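Local coordinates for sulfate permease family protein (Vibrio cholerae, PDB 4DGH) that forms the STAS domain of a longer membrane protein of the SulP family, which probably transports anions such as sulfate across the membrane, at residues E8-H12 with L123-E127; F31-A35 with T65-L70; M42-T48 with F77-I82; K83-G88 with N110-F115. All blocks are in the same frame, centred on the assembly; numbering follows the deposited sequence.

Contact 1: E8-H12 with L123-E127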
loop_
_atom_site.group_PDB
_atom_site.type_symbol
_atom_site.label_atom_id
_atom_site.label_comp_id
_atom_site.label_asym_id
_atom_site.label_seq_id
_atom_site.Cartn_x
_atom_site.Cartn_y
_atom_site.Cartn_z
ATOM N N GLU A 8 11.389 -21.137 -17.566
ATOM C CA GLU A 8 12.800 -20.785 -17.852
ATOM C C GLU A 8 13.768 -21.379 -16.840
ATOM O O GLU A 8 14.864 -21.841 -17.218
ATOM C CB GLU A 8 13.024 -19.287 -17.866
ATOM C CG GLU A 8 12.714 -18.641 -19.151
ATOM C CD GLU A 8 13.416 -19.292 -20.349
ATOM O OE1 GLU A 8 14.631 -19.581 -20.313
ATOM O OE2 GLU A 8 12.699 -19.517 -21.331
ATOM N N LEU A 9 13.356 -21.398 -15.586
ATOM C CA LEU A 9 14.168 -22.088 -14.559
ATOM C C LEU A 9 14.408 -23.552 -14.936
ATOM O O LEU A 9 15.588 -24.021 -14.952
ATOM C CB LEU A 9 13.585 -21.938 -13.166
ATOM C CG LEU A 9 13.690 -20.500 -12.532
ATOM C CD1 LEU A 9 12.898 -20.424 -11.207
ATOM C CD2 LEU A 9 15.135 -20.064 -12.244
ATOM N N ALA A 10 13.334 -24.260 -15.323
ATOM C CA ALA A 10 13.526 -25.693 -15.672
ATOM C C ALA A 10 14.393 -25.827 -16.939
ATOM O O ALA A 10 15.225 -26.750 -17.023
ATOM C CB ALA A 10 12.186 -26.401 -15.841
ATOM N N GLN A 11 14.254 -24.920 -17.905
ATOM C CA GLN A 11 15.114 -24.933 -19.063
ATOM C C GLN A 11 16.567 -24.836 -18.695
ATOM O O GLN A 11 17.436 -25.409 -19.423
ATOM C CB GLN A 11 14.733 -23.863 -20.060
ATOM C CG GLN A 11 13.393 -24.091 -20.770
ATOM C CD GLN A 11 13.371 -25.358 -21.641
ATOM O OE1 GLN A 11 12.670 -26.362 -21.321
ATOM N NE2 GLN A 11 14.140 -25.336 -22.729
ATOM N N HIS A 12 16.858 -24.159 -17.582
ATOM C CA HIS A 12 18.215 -24.089 -17.076
ATOM C C HIS A 12 18.531 -25.050 -15.973
ATOM O O HIS A 12 19.554 -24.869 -15.270
ATOM C CB HIS A 12 18.547 -22.640 -16.636
ATOM C CG HIS A 12 18.601 -21.671 -17.791
ATOM N ND1 HIS A 12 19.756 -21.244 -18.328
ATOM C CD2 HIS A 12 17.574 -21.063 -18.527
ATOM C CE1 HIS A 12 19.484 -20.404 -19.376
ATOM N NE2 HIS A 12 18.153 -20.301 -19.488
ATOM N N LEU A 123 19.880 -15.715 -16.613
ATOM C CA LEU A 123 20.283 -17.074 -16.137
ATOM C C LEU A 123 21.473 -17.537 -16.975
ATOM O O LEU A 123 22.412 -18.167 -16.451
ATOM C CB LEU A 123 19.156 -18.069 -16.257
ATOM C CG LEU A 123 17.914 -17.843 -15.353
ATOM C CD1 LEU A 123 16.746 -18.761 -15.781
ATOM C CD2 LEU A 123 18.381 -18.100 -13.937
ATOM N N THR A 124 21.488 -17.185 -18.252
ATOM C CA THR A 124 22.634 -17.517 -19.110
ATOM C C THR A 124 23.920 -16.782 -18.696
ATOM O O THR A 124 25.012 -17.386 -18.675
ATOM C CB THR A 124 22.312 -17.135 -20.558
ATOM O OG1 THR A 124 21.258 -17.993 -21.021
ATOM C CG2 THR A 124 23.557 -17.317 -21.504
ATOM N N GLU A 125 23.804 -15.491 -18.391
ATOM C CA GLU A 125 24.941 -14.711 -17.908
ATOM C C GLU A 125 25.477 -15.206 -16.549
ATOM O O GLU A 125 26.693 -15.307 -16.331
ATOM C CB GLU A 125 24.592 -13.231 -17.820
ATOM C CG GLU A 125 25.662 -12.411 -17.117
ATOM C CD GLU A 125 25.553 -10.911 -17.425
ATOM O OE1 GLU A 125 24.571 -10.462 -18.103
ATOM O OE2 GLU A 125 26.453 -10.166 -16.985
ATOM N N ILE A 126 24.581 -15.563 -15.646
ATOM C CA ILE A 126 25.007 -16.128 -14.359
ATOM C C ILE A 126 25.738 -17.458 -14.533
ATOM O O ILE A 126 26.750 -17.719 -13.862
ATOM C CB ILE A 126 23.809 -16.240 -13.368
ATOM C CG1 ILE A 126 23.458 -14.820 -12.924
ATOM C CG2 ILE A 126 24.218 -17.046 -12.135
ATOM C CD1 ILE A 126 22.002 -14.551 -12.506
ATOM N N GLU A 127 25.235 -18.336 -15.389
ATOM C CA GLU A 127 25.947 -19.572 -15.717
ATOM C C GLU A 127 27.329 -19.386 -16.363
ATOM O O GLU A 127 28.208 -20.248 -16.201
ATOM C CB GLU A 127 25.147 -20.409 -16.686
ATOM C CG GLU A 127 23.959 -21.052 -16.041
ATOM C CD GLU A 127 22.833 -21.332 -17.053
ATOM O OE1 GLU A 127 22.983 -21.202 -18.299
ATOM O OE2 GLU A 127 21.779 -21.735 -16.593
#
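The polar link between these two terminal pieces runs from the imidazole of H12 to the carboxylate of E127. H12 ND1 donates to E127 OE2 at 2.7 Å, and a weak second bond reaches E127 OE1 at 3.2 Å from the same H12 ND1. T124 OG1 lies near the ring plane, 3.4 Å from H12 CE1, but its hydrogen bond goes to S120 O, one turn back along its own helix. Apolar contacts do the rest. L123 lies over a face of the imidazole: its CB sits 3.8 Å from the ring centroid and only 6° off the ring normal, a CH-pi contact. L123 CD1 then reaches past the ring to L9 CD2 at 4.1 Å, and lies 3.9 Å from E8 O. H12 is the first residue past helix 3-11 to leave helical geometry, and its CA-to-CB bond points toward the neighbouring helix. This is helix-end packing: a His-carboxylate hydrogen bond and a leucine join the N-terminal helix to the C-terminal helix 115-128 of the STAS domain.

Contact 2: F31-A35 with T65-L70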
loop_
_atom_site.group_PDB
_atom_site.type_symbol
_atom_site.label_atom_id
_atom_site.label_comp_id
_atom_site.label_asym_id
_atom_site.label_seq_id
_atom_site.Cartn_x
_atom_site.Cartn_y
_atom_site.Cartn_z
ATOM N N PHE A 31 4.375 4.070 -8.786
ATOM C CA PHE A 31 5.162 3.024 -8.142
ATOM C C PHE A 31 6.115 3.700 -7.159
ATOM O O PHE A 31 6.937 3.049 -6.618
ATOM C CB PHE A 31 5.945 2.226 -9.186
ATOM C CG PHE A 31 6.780 3.120 -10.107
ATOM C CD1 PHE A 31 8.038 3.578 -9.689
ATOM C CD2 PHE A 31 6.282 3.529 -11.349
ATOM C CE1 PHE A 31 8.813 4.401 -10.506
ATOM C CE2 PHE A 31 7.058 4.357 -12.146
ATOM C CZ PHE A 31 8.302 4.813 -11.713
ATOM N N PHE A 32 5.943 5.005 -6.887
ATOM C CA PHE A 32 6.925 5.787 -6.062
ATOM C C PHE A 32 7.165 5.204 -4.671
ATOM O O PHE A 32 8.304 5.101 -4.235
ATOM C CB PHE A 32 6.533 7.301 -5.901
ATOM C CG PHE A 32 5.966 7.927 -7.155
ATOM C CD1 PHE A 32 6.800 8.255 -8.227
ATOM C CD2 PHE A 32 4.594 8.130 -7.287
ATOM C CE1 PHE A 32 6.277 8.781 -9.416
ATOM C CE2 PHE A 32 4.070 8.659 -8.471
ATOM C CZ PHE A 32 4.893 8.969 -9.537
ATOM N N ALA A 33 6.112 4.840 -3.964
ATOM C CA ALA A 33 6.330 4.395 -2.565
ATOM C C ALA A 33 7.121 3.054 -2.568
ATOM O O ALA A 33 8.076 2.884 -1.802
ATOM C CB ALA A 33 5.004 4.269 -1.771
ATOM N N ALA A 34 6.755 2.158 -3.484
ATOM C CA ALA A 34 7.517 0.916 -3.739
ATOM C C ALA A 34 8.941 1.111 -4.206
ATOM O O ALA A 34 9.844 0.427 -3.761
ATOM C CB ALA A 34 6.791 0.088 -4.770
ATOM N N ALA A 35 9.155 2.027 -5.126
ATOM C CA ALA A 35 10.496 2.348 -5.556
ATOM C C ALA A 35 11.308 2.718 -4.310
ATOM O O ALA A 35 12.424 2.283 -4.169
ATOM C CB ALA A 35 10.456 3.529 -6.526
ATOM N N THR A 65 7.976 12.698 -13.430
ATOM C CA THR A 65 8.159 12.346 -12.045
ATOM C C THR A 65 8.528 10.855 -11.902
ATOM O O THR A 65 9.407 10.496 -11.080
ATOM C CB THR A 65 6.960 12.732 -11.084
ATOM O OG1 THR A 65 5.851 11.929 -11.404
ATOM C CG2 THR A 65 6.486 14.179 -11.281
ATOM N N GLY A 66 7.888 9.974 -12.673
ATOM C CA GLY A 66 8.224 8.557 -12.537
ATOM C C GLY A 66 9.566 8.324 -13.249
ATOM O O GLY A 66 10.321 7.469 -12.868
ATOM N N ILE A 67 9.854 9.050 -14.317
ATOM C CA ILE A 67 11.176 8.902 -14.970
ATOM C C ILE A 67 12.312 9.220 -14.025
ATOM O O ILE A 67 13.285 8.470 -13.935
ATOM C CB ILE A 67 11.281 9.798 -16.221
ATOM C CG1 ILE A 67 10.426 9.086 -17.285
ATOM C CG2 ILE A 67 12.765 9.956 -16.645
ATOM C CD1 ILE A 67 11.062 7.829 -17.936
ATOM N N GLN A 68 12.186 10.318 -13.289
ATOM C CA GLN A 68 13.272 10.703 -12.394
ATOM C C GLN A 68 13.352 9.746 -11.195
ATOM O O GLN A 68 14.432 9.460 -10.701
ATOM C CB GLN A 68 13.098 12.139 -11.926
ATOM C CG GLN A 68 13.436 13.117 -13.050
ATOM C CD GLN A 68 12.990 14.535 -12.727
ATOM O OE1 GLN A 68 11.799 14.861 -12.882
ATOM N NE2 GLN A 68 13.926 15.402 -12.315
ATOM N N THR A 69 12.216 9.221 -10.766
ATOM C CA THR A 69 12.214 8.183 -9.725
ATOM C C THR A 69 12.897 6.917 -10.190
ATOM O O THR A 69 13.699 6.320 -9.447
ATOM C CB THR A 69 10.757 7.955 -9.274
ATOM O OG1 THR A 69 10.277 9.201 -8.793
ATOM C CG2 THR A 69 10.640 6.971 -8.113
ATOM N N LEU A 70 12.546 6.452 -11.402
ATOM C CA LEU A 70 13.147 5.235 -11.942
ATOM C C LEU A 70 14.658 5.443 -12.138
ATOM O O LEU A 70 15.458 4.531 -11.888
ATOM C CB LEU A 70 12.482 4.822 -13.258
ATOM C CG LEU A 70 13.033 3.666 -14.029
ATOM C CD1 LEU A 70 12.963 2.377 -13.194
ATOM C CD2 LEU A 70 12.249 3.361 -15.285
#
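F31 occupies the N-cap position of helix 32-44, and its CB starts out sideways to the other helix; the ring end nevertheless comes in close. CE1 of F31 is 4.0 Å from T69 CG2, and the far edge of the ring grazes L70, with F31 CZ 4.5 Å from L70 CB. G66 O, less surely placed in the model, lies near the ring plane, 3.5 Å from F31 CZ. G66 matters here, because a CB modelled on it would lie about 3.4 Å from F31 CZ, which is tight. F32, the first residue of the helix, brings a second aromatic ring. F32 CE1 meets G66 CA at 3.7 Å, F32 CD1 lies 3.6 Å from T69 OG1, and F32 CZ is 3.6 Å from T65 OG1. The hydroxyls find their polar partners away from the rings: T69 OG1 donates to T65 O at 2.8 Å, and T65 OG1 is hydrogen-bonded to D63. A turn on from F31, A35 points its CB at T69 and touches CG2 at 3.8 Å. No hydrogen bond crosses between the segments. The ring of F32 also meets F38 of the second subunit, so this face is shared with the assembly. Here the starts of helices 32-44 and 64-78 pack through two phenylalanines set against G66 and T69, within the alpha/beta fold of a STAS domain.

Contact 3: M42-T48 with F77-I82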
loop_
_atom_site.group_PDB
_atom_site.type_symbol
_atom_site.label_atom_id
_atom_site.label_comp_id
_atom_site.label_asym_id
_atom_site.label_seq_id
_atom_site.Cartn_x
_atom_site.Cartn_y
_atom_site.Cartn_z
HETATM N N MSE A 42 17.583 -2.470 -0.784
HETATM C CA MSE A 42 18.792 -2.851 -1.518
HETATM C C MSE A 42 20.001 -2.183 -0.871
HETATM O O MSE A 42 21.124 -2.711 -0.912
HETATM C CB MSE A 42 18.631 -2.412 -2.987
HETATM C CG MSE A 42 19.706 -3.072 -3.827
HETATM SE SE MSE A 42 19.219 -4.996 -4.007
HETATM C CE MSE A 42 18.109 -5.266 -5.606
ATOM N N GLY A 43 19.794 -0.995 -0.345
ATOM C CA GLY A 43 20.862 -0.264 0.384
ATOM C C GLY A 43 21.211 -0.860 1.732
ATOM O O GLY A 43 22.373 -0.734 2.205
ATOM N N SER A 44 20.244 -1.506 2.377
ATOM C CA SER A 44 20.451 -1.959 3.782
ATOM C C SER A 44 20.886 -3.406 3.922
ATOM O O SER A 44 21.587 -3.783 4.887
ATOM C CB SER A 44 19.244 -1.619 4.693
ATOM O OG SER A 44 18.197 -2.563 4.526
ATOM N N ILE A 45 20.492 -4.237 2.986
ATOM C CA ILE A 45 20.908 -5.631 3.047
ATOM C C ILE A 45 22.410 -5.788 2.812
ATOM O O ILE A 45 23.051 -4.961 2.150
ATOM C CB ILE A 45 20.165 -6.538 2.057
ATOM C CG1 ILE A 45 20.465 -6.056 0.620
ATOM C CG2 ILE A 45 18.689 -6.601 2.465
ATOM C CD1 ILE A 45 19.854 -6.915 -0.492
ATOM N N GLN A 46 22.909 -6.882 3.353
ATOM C CA GLN A 46 24.320 -7.155 3.430
ATOM C C GLN A 46 24.807 -7.634 2.070
ATOM O O GLN A 46 25.813 -7.145 1.555
ATOM C CB GLN A 46 24.608 -8.229 4.507
ATOM C CG GLN A 46 26.108 -8.341 4.852
ATOM C CD GLN A 46 26.776 -6.971 5.148
ATOM O OE1 GLN A 46 26.227 -6.095 5.875
ATOM N NE2 GLN A 46 27.958 -6.772 4.567
ATOM N N GLU A 47 24.092 -8.586 1.490
ATOM C CA GLU A 47 24.448 -9.135 0.211
ATOM C C GLU A 47 23.467 -8.683 -0.826
ATOM O O GLU A 47 22.224 -8.681 -0.578
ATOM C CB GLU A 47 24.329 -10.607 0.226
ATOM C CG GLU A 47 25.521 -11.273 0.816
ATOM C CD GLU A 47 25.258 -12.734 0.837
ATOM O OE1 GLU A 47 24.933 -13.261 -0.261
ATOM O OE2 GLU A 47 25.321 -13.308 1.947
ATOM N N THR A 48 24.034 -8.352 -1.978
ATOM C CA THR A 48 23.252 -7.929 -3.140
ATOM C C THR A 48 23.309 -8.925 -4.293
ATOM O O THR A 48 24.281 -9.655 -4.486
ATOM C CB THR A 48 23.600 -6.477 -3.585
ATOM O OG1 THR A 48 25.009 -6.378 -3.866
ATOM C CG2 THR A 48 23.217 -5.445 -2.467
ATOM N N PHE A 77 21.078 1.241 -7.536
ATOM C CA PHE A 77 21.516 -0.166 -7.699
ATOM C C PHE A 77 22.898 -0.248 -8.359
ATOM O O PHE A 77 23.728 -1.072 -7.995
ATOM C CB PHE A 77 20.471 -0.975 -8.551
ATOM C CG PHE A 77 19.061 -0.924 -7.982
ATOM C CD1 PHE A 77 18.857 -0.793 -6.597
ATOM C CD2 PHE A 77 17.956 -1.044 -8.799
ATOM C CE1 PHE A 77 17.557 -0.792 -6.046
ATOM C CE2 PHE A 77 16.642 -1.024 -8.282
ATOM C CZ PHE A 77 16.444 -0.919 -6.903
ATOM N N HIS A 78 23.128 0.578 -9.368
ATOM C CA HIS A 78 24.386 0.549 -10.137
ATOM C C HIS A 78 25.517 0.851 -9.210
ATOM O O HIS A 78 26.640 0.342 -9.413
ATOM C CB HIS A 78 24.443 1.623 -11.267
ATOM C CG HIS A 78 23.743 1.195 -12.539
ATOM N ND1 HIS A 78 23.550 2.028 -13.601
ATOM C CD2 HIS A 78 23.207 -0.034 -12.896
ATOM C CE1 HIS A 78 22.912 1.343 -14.582
ATOM N NE2 HIS A 78 22.754 0.072 -14.167
ATOM N N LYS A 79 25.258 1.701 -8.242
ATOM C CA LYS A 79 26.386 2.106 -7.423
ATOM C C LYS A 79 26.778 0.989 -6.443
ATOM O O LYS A 79 27.886 1.038 -5.898
ATOM C CB LYS A 79 26.185 3.489 -6.779
ATOM C CG LYS A 79 25.301 3.457 -5.590
ATOM C CD LYS A 79 24.759 4.839 -5.213
ATOM C CE LYS A 79 23.914 4.678 -3.964
ATOM N NZ LYS A 79 23.188 5.918 -3.573
ATOM N N ARG A 80 25.919 -0.019 -6.209
ATOM C CA ARG A 80 26.332 -1.243 -5.451
ATOM C C ARG A 80 26.879 -2.419 -6.317
ATOM O O ARG A 80 27.216 -3.494 -5.816
ATOM C CB ARG A 80 25.242 -1.766 -4.510
ATOM C CG ARG A 80 24.799 -0.788 -3.402
ATOM C CD ARG A 80 24.336 -1.460 -2.102
ATOM N NE ARG A 80 25.161 -2.578 -1.647
ATOM C CZ ARG A 80 24.847 -3.387 -0.639
ATOM N NH1 ARG A 80 23.714 -3.184 0.093
ATOM N NH2 ARG A 80 25.687 -4.393 -0.333
ATOM N N GLY A 81 26.997 -2.215 -7.608
ATOM C CA GLY A 81 27.512 -3.234 -8.446
ATOM C C GLY A 81 26.421 -4.067 -9.104
ATOM O O GLY A 81 26.757 -5.021 -9.815
ATOM N N ILE A 82 25.157 -3.676 -8.982
ATOM C CA ILE A 82 24.047 -4.491 -9.565
ATOM C C ILE A 82 23.815 -4.087 -11.014
ATOM O O ILE A 82 23.663 -2.887 -11.316
ATOM C CB ILE A 82 22.772 -4.359 -8.762
ATOM C CG1 ILE A 82 23.084 -4.548 -7.282
ATOM C CG2 ILE A 82 21.699 -5.367 -9.286
ATOM C CD1 ILE A 82 21.996 -4.043 -6.341
#
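R80 makes the polar connection, and its side chain has to bend to do so. From chi1 at -61° (m), chi2 falls between wells at -149° and chi3 turns to 43° (p), which carries the guanidinium, in the conformer given, over to the backbone carbonyls at and just beyond the end of helix 32-44. R80 NH1 donates to I45 O at 2.8 Å in an almost straight bond and weakly to M42 O, also at 2.8 Å; R80 NH2 makes a weak bond to Q46 O at 3.3 Å. The greasy side is built on M42, modelled as selenomethionine. M42 CB, placed by the backbone, rests 3.6 Å from F77 CE1; chi1 at t puts M42 CG 3.5 Å from I82 CD1. I82, with chi1 m and chi2 t, extends that CD1 far enough to lie 4.0 Å from T48 CB as well. M42, F77 and I82 all pack on L52 of strand 51-55, which ties the contact to the sheet. The chain turns at G81, whose phi of 96° suits glycine. That turn is a Schellman motif ending helix 64-78, set beside the C-terminal end of helix 32-44, where R80 bonds to carbonyls of the last turn and of the loop that follows.

Contact 4: K83-G88 with N110-F115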
loop_
_atom_site.group_PDB
_atom_site.type_symbol
_atom_site.label_atom_id
_atom_site.label_comp_id
_atom_site.label_asym_id
_atom_site.label_seq_id
_atom_site.Cartn_x
_atom_site.Cartn_y
_atom_site.Cartn_z
ATOM N N LYS A 83 23.820 -5.098 -11.896
ATOM C CA LYS A 83 23.420 -4.920 -13.281
ATOM C C LYS A 83 21.900 -4.992 -13.366
ATOM O O LYS A 83 21.289 -5.926 -12.836
ATOM C CB LYS A 83 24.024 -6.067 -14.099
ATOM C CG LYS A 83 23.629 -6.102 -15.544
ATOM C CD LYS A 83 24.491 -7.145 -16.308
ATOM C CE LYS A 83 24.331 -6.938 -17.787
ATOM N NZ LYS A 83 25.272 -7.830 -18.583
ATOM N N VAL A 84 21.297 -4.007 -13.995
ATOM C CA VAL A 84 19.871 -3.862 -14.014
ATOM C C VAL A 84 19.384 -4.138 -15.423
ATOM O O VAL A 84 19.946 -3.540 -16.403
ATOM C CB VAL A 84 19.436 -2.481 -13.551
ATOM C CG1 VAL A 84 17.896 -2.307 -13.696
ATOM C CG2 VAL A 84 19.993 -2.161 -12.152
ATOM N N LEU A 85 18.502 -5.142 -15.562
ATOM C CA LEU A 85 17.791 -5.348 -16.815
ATOM C C LEU A 85 16.357 -4.792 -16.669
ATOM O O LEU A 85 15.810 -4.806 -15.579
ATOM C CB LEU A 85 17.673 -6.834 -17.185
ATOM C CG LEU A 85 18.882 -7.644 -17.685
ATOM C CD1 LEU A 85 20.243 -7.191 -17.221
ATOM C CD2 LEU A 85 18.687 -9.150 -17.647
ATOM N N ILE A 86 15.755 -4.379 -17.797
ATOM C CA ILE A 86 14.411 -3.923 -17.777
ATOM C C ILE A 86 13.619 -4.804 -18.743
ATOM O O ILE A 86 14.105 -5.112 -19.887
ATOM C CB ILE A 86 14.404 -2.489 -18.249
ATOM C CG1 ILE A 86 15.018 -1.549 -17.159
ATOM C CG2 ILE A 86 12.991 -2.087 -18.675
ATOM C CD1 ILE A 86 15.114 -0.124 -17.723
ATOM N N SER A 87 12.420 -5.218 -18.348
ATOM C CA SER A 87 11.549 -5.976 -19.280
ATOM C C SER A 87 10.138 -5.445 -19.271
ATOM O O SER A 87 9.730 -4.858 -18.321
ATOM C CB SER A 87 11.505 -7.454 -18.890
ATOM O OG SER A 87 11.026 -7.679 -17.547
ATOM N N GLY A 88 9.404 -5.719 -20.363
ATOM C CA GLY A 88 7.968 -5.583 -20.392
ATOM C C GLY A 88 7.409 -4.177 -20.608
ATOM O O GLY A 88 6.200 -3.999 -20.484
ATOM N N ASN A 110 20.423 -4.560 -22.426
ATOM C CA ASN A 110 19.801 -5.011 -21.184
ATOM C C ASN A 110 18.327 -4.665 -21.100
ATOM O O ASN A 110 17.739 -4.771 -20.017
ATOM C CB ASN A 110 20.592 -4.373 -20.041
ATOM C CG ASN A 110 22.012 -4.906 -20.014
ATOM O OD1 ASN A 110 22.263 -6.089 -20.282
ATOM N ND2 ASN A 110 22.956 -4.026 -19.705
ATOM N N VAL A 111 17.727 -4.247 -22.227
ATOM C CA VAL A 111 16.301 -3.937 -22.266
ATOM C C VAL A 111 15.561 -5.006 -23.142
ATOM O O VAL A 111 16.004 -5.300 -24.242
ATOM C CB VAL A 111 16.035 -2.497 -22.817
ATOM C CG1 VAL A 111 14.506 -2.185 -22.802
ATOM C CG2 VAL A 111 16.728 -1.472 -21.936
ATOM N N TYR A 112 14.534 -5.631 -22.594
ATOM C CA TYR A 112 13.867 -6.791 -23.212
ATOM C C TYR A 112 12.410 -6.522 -23.383
ATOM O O TYR A 112 11.773 -6.015 -22.467
ATOM C CB TYR A 112 14.079 -8.044 -22.335
ATOM C CG TYR A 112 15.519 -8.487 -22.293
ATOM C CD1 TYR A 112 16.017 -9.344 -23.272
ATOM C CD2 TYR A 112 16.433 -7.938 -21.356
ATOM C CE1 TYR A 112 17.331 -9.753 -23.299
ATOM C CE2 TYR A 112 17.752 -8.368 -21.358
ATOM C CZ TYR A 112 18.182 -9.260 -22.348
ATOM O OH TYR A 112 19.501 -9.645 -22.396
ATOM N N PRO A 113 11.840 -6.883 -24.556
ATOM C CA PRO A 113 10.413 -6.696 -24.710
ATOM C C PRO A 113 9.596 -7.519 -23.720
ATOM O O PRO A 113 8.550 -7.039 -23.303
ATOM C CB PRO A 113 10.132 -7.150 -26.178
ATOM C CG PRO A 113 11.436 -6.972 -26.854
ATOM C CD PRO A 113 12.502 -7.319 -25.812
ATOM N N VAL A 114 10.032 -8.714 -23.292
ATOM C CA VAL A 114 9.187 -9.478 -22.325
ATOM C C VAL A 114 10.066 -10.150 -21.304
ATOM O O VAL A 114 11.251 -10.368 -21.518
ATOM C CB VAL A 114 8.319 -10.665 -22.927
ATOM C CG1 VAL A 114 6.942 -10.209 -23.332
ATOM C CG2 VAL A 114 9.024 -11.394 -24.042
ATOM N N PHE A 115 9.452 -10.476 -20.198
ATOM C CA PHE A 115 10.180 -10.867 -19.026
ATOM C C PHE A 115 10.922 -12.158 -19.316
ATOM O O PHE A 115 12.020 -12.289 -18.897
ATOM C CB PHE A 115 9.158 -11.047 -17.907
ATOM C CG PHE A 115 9.733 -11.673 -16.693
ATOM C CD1 PHE A 115 10.754 -11.054 -16.010
ATOM C CD2 PHE A 115 9.295 -12.898 -16.295
ATOM C CE1 PHE A 115 11.308 -11.624 -14.872
ATOM C CE2 PHE A 115 9.853 -13.520 -15.172
ATOM C CZ PHE A 115 10.840 -12.860 -14.442
HETATM O O HOH W 1 24.566 -7.251 -20.866
#
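Three well-formed main-chain bonds hold the two strands in parallel register: Y112 N to I86 O at 2.8 Å, I86 N to N110 O at 3.0 Å and G88 N to Y112 O at 3.2 Å. G88 N also reaches P113 O weakly at 3.3 Å. At the other end a water accepts from K83 NZ at 2.5 Å and donates to N110 OD1 at 2.6 Å; K83 is additionally salt-bridged to E125, and N110 ND2 bonds to V106 O. CA-H...O contacts fill in between, such as S87 CA to Y112 O at 3.2 Å. Side chains pack on both faces of the strand pair. I86 CG2 approaches V111 CG1 at 4.4 Å on one face of the sheet, and L85 CD2 lies 3.9 Å from Y112 CE2 on the other. The I86 and V111 face is covered by helix 102-106, whereas S87 and Y112 pack on A118 of helix 115-128. Strand 83-87 is flanked by 51-55 on its other edge, leaving 111-112 outermost within the chain.

Overall arrangement
Contact 4 sits nearest the middle of the chain, its centre about 6 Å from the chain's centre, and two of the others touch it. Contact 1, centred about 15 Å away, joins it through the salt bridge from E125 OE1 to K83 NZ at 2.8 Å. Contact 3 meets it where F77 CB packs on V84 CG2 at 3.8 Å. Contacts 2 and 3 pair the same two helices, 32-44 and 64-78, near opposite ends, with centres about 18 Å apart. Contact 2 lies across the chain's centre from contact 1, about 29 Å between centres. The bound potassium, at a site of L26, R55 and W58, is about 7 Å from the side chain of F31 in contact 2.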